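Local coordinates for chitin oligosaccharide binding protein NagB2 (Paenibacillus sp. FPU-7, PDB 7EHU) that probably binds N-acetylglucosamine oligosaccharides derived from chitin as an extracellular solute-binding protein, holding a three-sugar chain in its pocket, at residues W277-I282 with P369-I374; E149-N154 with M271-S276; Y340-Q345 with K359-P364. All coordinates share one frame; numbering follows the deposited sequence. Where two conformers were deposited one is given.

Contact 1 of 3, residues W277-I282 with P369-I374; sequences WATSAI and PLTKAI. With NAG (2-acetamido-2-deoxy-beta-D-glucopyranose), chain B; NAG (2-acetamido-2-deoxy-beta-D-glucopyranose), chain C; NAG (2-acetamido-2-deoxy-beta-D-glucopyranose), chain D.
Thr-279 and Thr-371 mark the closest backbone approach, 7.7 Å from CA to CA, so helix 279-283 and the first turns of helix 369-379 meet through side chains and one water. The CG2 methyl of Thr-279 is anti to its backbone N, and it faces the other helix, lying 4.1 Å from Leu-370 CD2. That same Leu-370 methyl packs on Ile-282 CG2 at 3.9 Å, the two side chains crossing at about a right angle, and thus serves two residues one helical turn apart. Thr-279 also slides past Ile-374, whose CD1 comes to 3.5 Å from Thr-279 OG1. Thr-279 OG1 is hydrogen-bonded to Tyr-152 OH and Ser-276 O, and lies 2.8 Å from a bridging water. This water donates to Thr-371 OG1, which is bonded to Asn-353 as well, and so it bridges the two threonines.

In the 3-10 turn that leads into this helix, Trp-277 packs against the glycan. The ring C4 atom of the middle sugar (NAG, chain C) stands 3.8 Å above the indole plane, over its centre, while Tyr-257 OH holds Trp-277 NE1. Trp-277 O accepts a nearly straight bond (170°) from N2 of the chain B sugar at 3.1 Å, and the acetamide methyl C8 of that sugar rests 3.7 Å from Ala-281 CB. The short segment 277-282 therefore has two chemistries: an aromatic face and a carbonyl that contact the ring and the acetamide of the chitin oligosaccharide, and a mostly apolar interface with one water-bridged threonine pair that joins it to helix 369-379.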
loop_
_atom_site.group_PDB
_atom_site.type_symbol
_atom_site.label_atom_id
_atom_site.label_comp_id
_atom_site.label_asym_id
_atom_site.label_seq_id
_atom_site.Cartn_x
_atom_site.Cartn_y
_atom_site.Cartn_z
ATOM N N TRP A 277 -0.739 -5.294 4.795
ATOM C CA TRP A 277 0.475 -6.072 4.528
ATOM C C TRP A 277 1.474 -6.014 5.679
ATOM O O TRP A 277 2.462 -6.752 5.651
ATOM C CB TRP A 277 1.133 -5.553 3.218
ATOM C CG TRP A 277 1.559 -4.111 3.374
ATOM C CD1 TRP A 277 2.628 -3.638 4.089
ATOM C CD2 TRP A 277 0.886 -2.947 2.869
ATOM N NE1 TRP A 277 2.658 -2.270 4.079
ATOM C CE2 TRP A 277 1.595 -1.820 3.333
ATOM C CE3 TRP A 277 -0.245 -2.754 2.072
ATOM C CZ2 TRP A 277 1.194 -0.524 3.037
ATOM C CZ3 TRP A 277 -0.636 -1.469 1.772
ATOM C CH2 TRP A 277 0.086 -0.367 2.244
ATOM N N ALA A 278 1.203 -5.197 6.702
ATOM C CA ALA A 278 2.066 -5.115 7.879
ATOM C C ALA A 278 1.720 -6.155 8.935
ATOM O O ALA A 278 2.466 -6.303 9.905
ATOM C CB ALA A 278 1.934 -3.724 8.520
ATOM N N THR A 279 0.592 -6.866 8.789
ATOM C CA THR A 279 0.111 -7.731 9.867
ATOM C C THR A 279 1.157 -8.740 10.313
ATOM O O THR A 279 1.311 -8.986 11.516
ATOM C CB THR A 279 -1.177 -8.436 9.446
ATOM O OG1 THR A 279 -2.194 -7.453 9.316
ATOM C CG2 THR A 279 -1.619 -9.486 10.468
ATOM N N SER A 280 1.858 -9.368 9.362
ATOM C CA SER A 280 2.797 -10.416 9.751
ATOM C C SER A 280 3.865 -9.875 10.698
ATOM O O SER A 280 4.300 -10.575 11.618
ATOM C CB SER A 280 3.478 -11.048 8.537
ATOM O OG SER A 280 4.146 -10.062 7.771
ATOM N N ALA A 281 4.332 -8.639 10.477
ATOM C CA ALA A 281 5.349 -8.083 11.360
ATOM C C ALA A 281 4.788 -7.846 12.750
ATOM O O ALA A 281 5.496 -8.005 13.746
ATOM C CB ALA A 281 5.900 -6.788 10.772
ATOM N N ILE A 282 3.509 -7.461 12.827
ATOM C CA ILE A 282 2.837 -7.173 14.093
ATOM C C ILE A 282 2.495 -8.440 14.859
ATOM O O ILE A 282 2.351 -8.390 16.083
ATOM C CB ILE A 282 1.644 -6.249 13.784
ATOM C CG1 ILE A 282 2.194 -4.885 13.342
ATOM C CG2 ILE A 282 0.726 -6.108 14.967
ATOM C CD1 ILE A 282 1.221 -4.011 12.643
ATOM N N PRO A 369 -6.987 -13.568 15.103
ATOM C CA PRO A 369 -7.854 -12.498 15.616
ATOM C C PRO A 369 -7.630 -11.124 14.998
ATOM O O PRO A 369 -8.586 -10.368 14.771
ATOM C CB PRO A 369 -7.516 -12.471 17.117
ATOM C CG PRO A 369 -7.020 -13.810 17.446
ATOM C CD PRO A 369 -6.467 -14.428 16.188
ATOM N N LEU A 370 -6.382 -10.748 14.756
ATOM C CA LEU A 370 -6.136 -9.409 14.229
ATOM C C LEU A 370 -6.672 -9.294 12.803
ATOM O O LEU A 370 -7.255 -8.270 12.427
ATOM C CB LEU A 370 -4.642 -9.097 14.291
ATOM C CG LEU A 370 -4.210 -7.726 13.781
ATOM C CD1 LEU A 370 -4.975 -6.604 14.458
ATOM C CD2 LEU A 370 -2.701 -7.560 13.975
ATOM N N THR A 371 -6.518 -10.346 12.003
ATOM C CA THR A 371 -7.080 -10.316 10.656
ATOM C C THR A 371 -8.608 -10.278 10.712
ATOM O O THR A 371 -9.240 -9.611 9.884
ATOM C CB THR A 371 -6.514 -11.499 9.867
ATOM O OG1 THR A 371 -5.109 -11.248 9.672
ATOM C CG2 THR A 371 -7.183 -11.666 8.500
ATOM N N LYS A 372 -9.218 -10.953 11.697
ATOM C CA LYS A 372 -10.665 -10.862 11.870
ATOM C C LYS A 372 -11.070 -9.417 12.152
ATOM O O LYS A 372 -12.058 -8.921 11.597
ATOM C CB LYS A 372 -11.122 -11.797 12.998
ATOM C CG LYS A 372 -12.640 -11.738 13.299
ATOM C CD LYS A 372 -13.030 -12.586 14.514
ATOM C CE LYS A 372 -14.547 -12.715 14.686
ATOM N NZ LYS A 372 -14.953 -13.242 16.028
ATOM N N ALA A 373 -10.309 -8.722 13.005
ATOM C CA ALA A 373 -10.620 -7.331 13.319
ATOM C C ALA A 373 -10.465 -6.425 12.098
ATOM O O ALA A 373 -11.271 -5.510 11.893
ATOM C CB ALA A 373 -9.728 -6.846 14.459
ATOM N N ILE A 374 -9.429 -6.646 11.287
ATOM C CA ILE A 374 -9.287 -5.853 10.066
ATOM C C ILE A 374 -10.464 -6.124 9.137
ATOM O O ILE A 374 -11.053 -5.202 8.553
ATOM C CB ILE A 374 -7.937 -6.137 9.374
ATOM C CG1 ILE A 374 -6.773 -5.684 10.251
ATOM C CG2 ILE A 374 -7.838 -5.458 8.008
ATOM C CD1 ILE A 374 -5.463 -6.358 9.884
HETATM C C1 NAG B . 5.150 -8.595 2.831
HETATM C C2 NAG B . 5.613 -7.198 3.281
HETATM C C3 NAG B . 4.808 -6.108 2.583
HETATM C C4 NAG B . 4.632 -6.381 1.093
HETATM C C5 NAG B . 4.265 -7.835 0.835
HETATM C C6 NAG B . 4.219 -8.188 -0.630
HETATM C C7 NAG B . 6.433 -6.958 5.609
HETATM C C8 NAG B . 6.012 -6.852 7.053
HETATM N N2 NAG B . 5.441 -7.076 4.720
HETATM O O1 NAG B . 5.966 -9.577 3.369
HETATM O O3 NAG B . 5.454 -4.860 2.825
HETATM O O4 NAG B . 3.493 -5.652 0.638
HETATM O O5 NAG B . 5.225 -8.695 1.451
HETATM O O6 NAG B . 5.371 -7.731 -1.317
HETATM O O7 NAG B . 7.615 -6.908 5.262
HETATM C C1 NAG C . 3.708 -4.458 -0.098
HETATM C C2 NAG C . 2.362 -4.123 -0.716
HETATM C C3 NAG C . 2.379 -2.731 -1.341
HETATM C C4 NAG C . 2.959 -1.693 -0.390
HETATM C C5 NAG C . 4.301 -2.197 0.125
HETATM C C6 NAG C . 4.963 -1.290 1.131
HETATM C C7 NAG C . 1.150 -6.116 -1.559
HETATM C C8 NAG C . 0.976 -7.029 -2.730
HETATM N N2 NAG C . 2.017 -5.109 -1.731
HETATM O O3 NAG C . 1.046 -2.413 -1.708
HETATM O O4 NAG C . 3.199 -0.482 -1.101
HETATM O O5 NAG C . 4.096 -3.454 0.780
HETATM O O6 NAG C . 6.250 -1.782 1.488
HETATM O O7 NAG C . 0.517 -6.274 -0.519
HETATM C C1 NAG D . 2.394 0.622 -0.795
HETATM C C2 NAG D . 2.947 1.812 -1.540
HETATM C C3 NAG D . 2.012 3.013 -1.410
HETATM C C4 NAG D . 0.600 2.632 -1.842
HETATM C C5 NAG D . 0.126 1.400 -1.077
HETATM C C6 NAG D . -1.230 0.897 -1.526
HETATM C C7 NAG D . 5.363 2.032 -1.883
HETATM C C8 NAG D . 6.673 2.457 -1.278
HETATM N N2 NAG D . 4.289 2.156 -1.101
HETATM O O3 NAG D . 2.528 4.066 -2.215
HETATM O O4 NAG D . -0.331 3.679 -1.584
HETATM O O5 NAG D . 1.075 0.337 -1.255
HETATM O O6 NAG D . -1.231 0.535 -2.898
HETATM O O7 NAG D . 5.280 1.609 -3.037
HETATM O O HOH W 1 -4.042 -9.084 7.957
#

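Contact 2 of 3, residues E149-N154 with M271-S276; sequences EGFYYN and MLFDGS
Phe-273 presents its ring edge to the face of Phe-151 in a T-shaped pair, the planes at 75° and the centroids 4.9 Å apart. The contact is well centred: Phe-273 CD1 stands 3.5 Å above the middle of the Phe-151 ring. Met-271 SD approaches the same ring obliquely, 4.4 Å from its centroid, as a Met-aromatic contact. The Phe-273 ring in turn lays one face over Gly-150 O, which sits 3.6 Å above its plane toward the rim; having no side chain, Gly-150 brings only backbone to this ring. Glu-149 CB reaches Phe-273 CE2 at 3.7 Å.

The side chains of Glu-149, Phe-151, Met-271 and Phe-273 share one face of an antiparallel pair, in which the end of the long strand 138-154 runs beside strand 271-275 in the mixed sheet of this solute-binding protein. Gly-150 with Asp-274 and Tyr-152 with Leu-272 are the hydrogen-bonded pairs, each closed by two backbone bonds, and Phe-151 opposes Phe-273 as a non-hydrogen-bonded pair. Helices 197-212 and 170-182 pack on this face.

On the opposite face the Tyr-152 ring lies edge-on to the partner strand, with Leu-272 O and Gly-275 O at its rim in plane. Its OH lies 3.2 Å from Gly-275 O, a bond that is not settled, since the OH is also hydrogen-bonded to Thr-279 OG1. Between them, Asp-274 OD1 accepts Gly-275 N at 2.8 Å on its anti side, 20° out of the carboxylate plane. Tyr-257 and Gln-261 bind the two oxygens of that carboxylate.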
loop_
_atom_site.group_PDB
_atom_site.type_symbol
_atom_site.label_atom_id
_atom_site.label_comp_id
_atom_site.label_asym_id
_atom_site.label_seq_id
_atom_site.Cartn_x
_atom_site.Cartn_y
_atom_site.Cartn_z
ATOM N N GLU A 149 -5.951 0.240 4.639
ATOM C CA GLU A 149 -5.144 0.995 5.589
ATOM C C GLU A 149 -6.029 1.423 6.743
ATOM O O GLU A 149 -7.201 1.732 6.540
ATOM C CB GLU A 149 -4.449 2.201 4.933
ATOM C CG GLU A 149 -3.443 1.778 3.865
ATOM C CD GLU A 149 -2.702 2.899 3.196
ATOM O OE1 GLU A 149 -2.774 4.068 3.665
ATOM O OE2 GLU A 149 -2.038 2.597 2.164
ATOM N N GLY A 150 -5.445 1.416 7.938
ATOM C CA GLY A 150 -6.166 1.753 9.149
ATOM C C GLY A 150 -5.211 1.746 10.322
ATOM O O GLY A 150 -4.003 1.614 10.147
ATOM N N PHE A 151 -5.765 1.902 11.527
ATOM C CA PHE A 151 -4.972 1.958 12.754
ATOM C C PHE A 151 -4.872 0.591 13.416
ATOM O O PHE A 151 -5.856 0.077 13.949
ATOM C CB PHE A 151 -5.567 2.942 13.758
ATOM C CG PHE A 151 -5.362 4.384 13.410
ATOM C CD1 PHE A 151 -4.156 5.019 13.652
ATOM C CD2 PHE A 151 -6.391 5.111 12.833
ATOM C CE1 PHE A 151 -3.978 6.359 13.331
ATOM C CE2 PHE A 151 -6.222 6.446 12.525
ATOM C CZ PHE A 151 -5.019 7.068 12.776
ATOM N N TYR A 152 -3.677 0.019 13.408
ATOM C CA TYR A 152 -3.350 -1.008 14.377
ATOM C C TYR A 152 -3.156 -0.315 15.728
ATOM O O TYR A 152 -2.613 0.791 15.792
ATOM C CB TYR A 152 -2.040 -1.677 13.982
ATOM C CG TYR A 152 -2.089 -2.488 12.710
ATOM C CD1 TYR A 152 -2.408 -3.840 12.724
ATOM C CD2 TYR A 152 -1.775 -1.900 11.483
ATOM C CE1 TYR A 152 -2.408 -4.597 11.559
ATOM C CE2 TYR A 152 -1.782 -2.629 10.343
ATOM C CZ TYR A 152 -2.084 -3.976 10.375
ATOM O OH TYR A 152 -2.060 -4.688 9.192
ATOM N N TYR A 153 -3.597 -0.936 16.818
ATOM C CA TYR A 153 -3.436 -0.294 18.117
ATOM C C TYR A 153 -3.165 -1.321 19.206
ATOM O O TYR A 153 -3.512 -2.501 19.107
ATOM C CB TYR A 153 -4.613 0.638 18.454
ATOM C CG TYR A 153 -5.832 -0.014 19.063
ATOM C CD1 TYR A 153 -6.796 -0.616 18.261
ATOM C CD2 TYR A 153 -6.066 0.043 20.434
ATOM C CE1 TYR A 153 -7.931 -1.158 18.802
ATOM C CE2 TYR A 153 -7.212 -0.504 20.991
ATOM C CZ TYR A 153 -8.146 -1.095 20.170
ATOM O OH TYR A 153 -9.270 -1.627 20.732
ATOM N N ASN A 154 -2.492 -0.838 20.239
ATOM C CA ASN A 154 -2.102 -1.641 21.390
ATOM C C ASN A 154 -3.191 -1.542 22.450
ATOM O O ASN A 154 -3.399 -0.483 23.045
ATOM C CB ASN A 154 -0.748 -1.147 21.869
ATOM C CG ASN A 154 -0.176 -1.982 22.974
ATOM O OD1 ASN A 154 -0.893 -2.432 23.872
ATOM N ND2 ASN A 154 1.114 -2.255 22.883
ATOM N N MET A 271 -0.292 3.254 18.651
ATOM C CA MET A 271 -0.970 2.877 17.418
ATOM C C MET A 271 -0.069 3.151 16.231
ATOM O O MET A 271 0.959 3.819 16.340
ATOM C CB MET A 271 -2.319 3.589 17.268
ATOM C CG MET A 271 -2.195 5.083 17.038
ATOM S SD MET A 271 -3.743 6.001 17.273
ATOM C CE MET A 271 -3.612 6.352 19.016
ATOM N N LEU A 272 -0.493 2.636 15.083
ATOM C CA LEU A 272 0.286 2.693 13.849
ATOM C C LEU A 272 -0.695 2.700 12.691
ATOM O O LEU A 272 -1.506 1.779 12.584
ATOM C CB LEU A 272 1.181 1.455 13.748
ATOM C CG LEU A 272 2.005 1.313 12.471
ATOM C CD1 LEU A 272 3.258 2.187 12.557
ATOM C CD2 LEU A 272 2.405 -0.105 12.235
ATOM N N PHE A 273 -0.642 3.716 11.842
ATOM C CA PHE A 273 -1.470 3.754 10.646
ATOM C C PHE A 273 -0.702 3.075 9.518
ATOM O O PHE A 273 0.393 3.524 9.152
ATOM C CB PHE A 273 -1.866 5.191 10.276
ATOM C CG PHE A 273 -2.997 5.223 9.297
ATOM C CD1 PHE A 273 -4.301 5.157 9.744
ATOM C CD2 PHE A 273 -2.768 5.218 7.933
ATOM C CE1 PHE A 273 -5.358 5.118 8.854
ATOM C CE2 PHE A 273 -3.836 5.157 7.035
ATOM C CZ PHE A 273 -5.121 5.118 7.488
ATOM N N ASP A 274 -1.220 1.961 9.024
ATOM C CA ASP A 274 -0.454 1.177 8.068
ATOM C C ASP A 274 -1.390 0.312 7.247
ATOM O O ASP A 274 -2.581 0.172 7.552
ATOM C CB ASP A 274 0.587 0.313 8.798
ATOM C CG ASP A 274 1.877 0.135 8.022
ATOM O OD1 ASP A 274 1.845 0.133 6.764
ATOM O OD2 ASP A 274 2.909 -0.086 8.663
ATOM N N GLY A 275 -0.825 -0.259 6.180
ATOM C CA GLY A 275 -1.544 -1.190 5.360
ATOM C C GLY A 275 -1.576 -2.583 5.940
ATOM O O GLY A 275 -0.762 -2.958 6.786
ATOM N N SER A 276 -2.526 -3.374 5.447
ATOM C CA SER A 276 -2.764 -4.701 6.009
ATOM C C SER A 276 -1.635 -5.659 5.709
ATOM O O SER A 276 -1.547 -6.709 6.356
ATOM C CB SER A 276 -4.132 -5.228 5.610
ATOM O OG SER A 276 -4.355 -5.093 4.224
#

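Contact 3 of 3, residues Y340-Q345 with K359-P364; sequences YTLEIQ and KGVPTP
Leu-342 straddles the carbonyl oxygen of Lys-359 with its two methyls: CD2 comes to 3.4 Å from Lys-359 O and CD1 to 3.5 Å from the same atom. CD1 also approaches Gly-360 O, at 3.9 Å. Beside this, Val-361 brings a single branch to the helix. Its CG2, anti to its own carbonyl carbon, lies 4.1 Å from Leu-342 CD2, the two side chains sliding past each other in opposite directions, and 4.0 Å from Gln-345 CB. One valine methyl thus touches two residues a helical turn apart, and the first turn of helix 342-352 packs at the surface against the loop leading to helix 369-379. An alanine in place of Leu-342 would probably leave the Val-361 methyl resting on Gln-345 alone across this contact and open a gap beside the Lys-359 carbonyl.

The next shell fixes both partners. The amide of Gln-345 reaches the chain just before the loop segment, where OE1 is hydrogen-bonded to the backbone N of both Ser-357 and Met-358, and NE2 makes a weak bond to Glu-144 O. Lys-359 has further partners: NZ bonds to Asp-125 O and its backbone to Lys-126. Gly-360 then turns the chain with a positive phi of 91°, at which a side chain would jam against the preceding carbonyl, and Val-361 follows, also leaning on Pro-356 and Leu-349. Direct contact is therefore van der Waals packing without directional bonds, whereas polar bonds to neighbouring residues, among them the two N-H groups that meet Gln-345 OE1, probably help to position the loop against the helix.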
loop_
_atom_site.group_PDB
_atom_site.type_symbol
_atom_site.label_atom_id
_atom_site.label_comp_id
_atom_site.label_asym_id
_atom_site.label_seq_id
_atom_site.Cartn_x
_atom_site.Cartn_y
_atom_site.Cartn_z
ATOM N N TYR A 340 -0.489 -17.418 -9.559
ATOM C CA TYR A 340 -1.878 -17.005 -9.323
ATOM C C TYR A 340 -2.746 -18.252 -9.240
ATOM O O TYR A 340 -3.457 -18.620 -10.166
ATOM C CB TYR A 340 -2.326 -16.022 -10.405
ATOM C CG TYR A 340 -1.566 -14.726 -10.333
ATOM C CD1 TYR A 340 -1.916 -13.745 -9.415
ATOM C CD2 TYR A 340 -0.479 -14.479 -11.158
ATOM C CE1 TYR A 340 -1.223 -12.558 -9.332
ATOM C CE2 TYR A 340 0.221 -13.296 -11.088
ATOM C CZ TYR A 340 -0.138 -12.348 -10.170
ATOM O OH TYR A 340 0.562 -11.173 -10.111
ATOM N N THR A 341 -2.653 -18.926 -8.100
ATOM C CA THR A 341 -3.468 -20.105 -7.830
ATOM C C THR A 341 -3.886 -20.051 -6.368
ATOM O O THR A 341 -3.208 -19.442 -5.535
ATOM C CB THR A 341 -2.673 -21.347 -8.294
ATOM O OG1 THR A 341 -3.473 -22.524 -8.185
ATOM C CG2 THR A 341 -1.379 -21.510 -7.498
ATOM N N LEU A 342 -5.028 -20.656 -6.063
ATOM C CA LEU A 342 -5.553 -20.521 -4.707
ATOM C C LEU A 342 -4.662 -21.208 -3.681
ATOM O O LEU A 342 -4.689 -20.868 -2.509
ATOM C CB LEU A 342 -6.977 -21.084 -4.613
ATOM C CG LEU A 342 -8.036 -20.334 -5.419
ATOM C CD1 LEU A 342 -9.441 -20.741 -4.988
ATOM C CD2 LEU A 342 -7.877 -18.839 -5.311
ATOM N N GLU A 343 -3.885 -22.170 -4.089
ATOM C CA GLU A 343 -2.970 -22.828 -3.197
ATOM C C GLU A 343 -1.839 -21.914 -2.741
ATOM O O GLU A 343 -1.544 -21.816 -1.535
ATOM C CB GLU A 343 -2.984 -24.296 -3.676
ATOM C CG GLU A 343 -2.095 -25.271 -2.947
ATOM C CD GLU A 343 -2.246 -26.700 -3.458
ATOM O OE1 GLU A 343 -2.790 -27.304 -4.293
ATOM O OE2 GLU A 343 -1.052 -26.750 -4.018
ATOM N N ILE A 344 -1.370 -21.062 -3.634
ATOM C CA ILE A 344 -0.361 -20.073 -3.270
ATOM C C ILE A 344 -0.993 -18.953 -2.441
ATOM O O ILE A 344 -0.454 -18.529 -1.412
ATOM C CB ILE A 344 0.315 -19.531 -4.544
ATOM C CG1 ILE A 344 1.102 -20.640 -5.273
ATOM C CG2 ILE A 344 1.223 -18.341 -4.219
ATOM C CD1 ILE A 344 2.206 -21.285 -4.471
ATOM N N GLN A 345 -2.156 -18.460 -2.881
ATOM C CA GLN A 345 -2.848 -17.410 -2.147
ATOM C C GLN A 345 -3.220 -17.879 -0.746
ATOM O O GLN A 345 -3.173 -17.100 0.214
ATOM C CB GLN A 345 -4.104 -17.001 -2.914
ATOM C CG GLN A 345 -3.832 -16.381 -4.265
ATOM C CD GLN A 345 -3.986 -14.880 -4.274
ATOM O OE1 GLN A 345 -4.935 -14.341 -3.709
ATOM N NE2 GLN A 345 -3.044 -14.188 -4.902
ATOM N N LYS A 359 -10.522 -14.963 -5.530
ATOM C CA LYS A 359 -11.727 -15.387 -4.825
ATOM C C LYS A 359 -11.670 -16.848 -4.396
ATOM O O LYS A 359 -11.063 -17.684 -5.045
ATOM C CB LYS A 359 -12.942 -15.228 -5.749
ATOM C CG LYS A 359 -13.210 -13.810 -6.230
ATOM C CD LYS A 359 -14.288 -13.774 -7.296
ATOM C CE LYS A 359 -14.162 -12.601 -8.204
ATOM N NZ LYS A 359 -15.036 -12.693 -9.379
ATOM N N GLY A 360 -12.359 -17.157 -3.306
ATOM C CA GLY A 360 -12.562 -18.540 -2.930
ATOM C C GLY A 360 -11.543 -19.172 -2.010
ATOM O O GLY A 360 -11.605 -20.389 -1.797
ATOM N N VAL A 361 -10.605 -18.402 -1.461
ATOM C CA VAL A 361 -9.684 -18.968 -0.477
ATOM C C VAL A 361 -10.483 -19.285 0.786
ATOM O O VAL A 361 -11.113 -18.383 1.338
ATOM C CB VAL A 361 -8.537 -17.992 -0.176
ATOM C CG1 VAL A 361 -7.680 -18.522 0.952
ATOM C CG2 VAL A 361 -7.725 -17.701 -1.427
ATOM N N PRO A 362 -10.498 -20.520 1.289
ATOM C CA PRO A 362 -11.271 -20.801 2.507
ATOM C C PRO A 362 -10.704 -20.077 3.719
ATOM O O PRO A 362 -9.517 -19.748 3.787
ATOM C CB PRO A 362 -11.154 -22.325 2.663
ATOM C CG PRO A 362 -10.716 -22.832 1.346
ATOM C CD PRO A 362 -9.878 -21.745 0.754
ATOM N N THR A 363 -11.567 -19.826 4.696
ATOM C CA THR A 363 -11.103 -19.233 5.946
ATOM C C THR A 363 -10.074 -20.176 6.573
ATOM O O THR A 363 -10.315 -21.387 6.646
ATOM C CB THR A 363 -12.293 -19.009 6.887
ATOM O OG1 THR A 363 -13.236 -18.135 6.253
ATOM C CG2 THR A 363 -11.860 -18.370 8.198
ATOM N N PRO A 364 -8.911 -19.681 6.996
ATOM C CA PRO A 364 -7.932 -20.576 7.624
ATOM C C PRO A 364 -8.514 -21.268 8.852
ATOM O O PRO A 364 -9.329 -20.701 9.580
ATOM C CB PRO A 364 -6.779 -19.632 7.998
ATOM C CG PRO A 364 -6.908 -18.477 7.057
ATOM C CD PRO A 364 -8.390 -18.308 6.841
#

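In the fold
From the N terminus, the end of strand 138-154 waits through 116 largely helical residues until strand 271-275 returns to pair with it, and contact 2 closes that loop. Contact 1 opens at the very next residue and stays open for 86 residues, until helix 369-379 comes back. Contact 3 falls wholly within this second loop, fastening helix 342-352 to the chain that leads on to helix 369-379. Contacts 1 and 2 are in series but touch, their centres 9 Å apart: Ile-282 and Leu-370 pack on the Tyr-152 ring, tying sheet to helices. Contact 3 is separate, about 17 Å from contact 1 between centres, and lies nearer the surface.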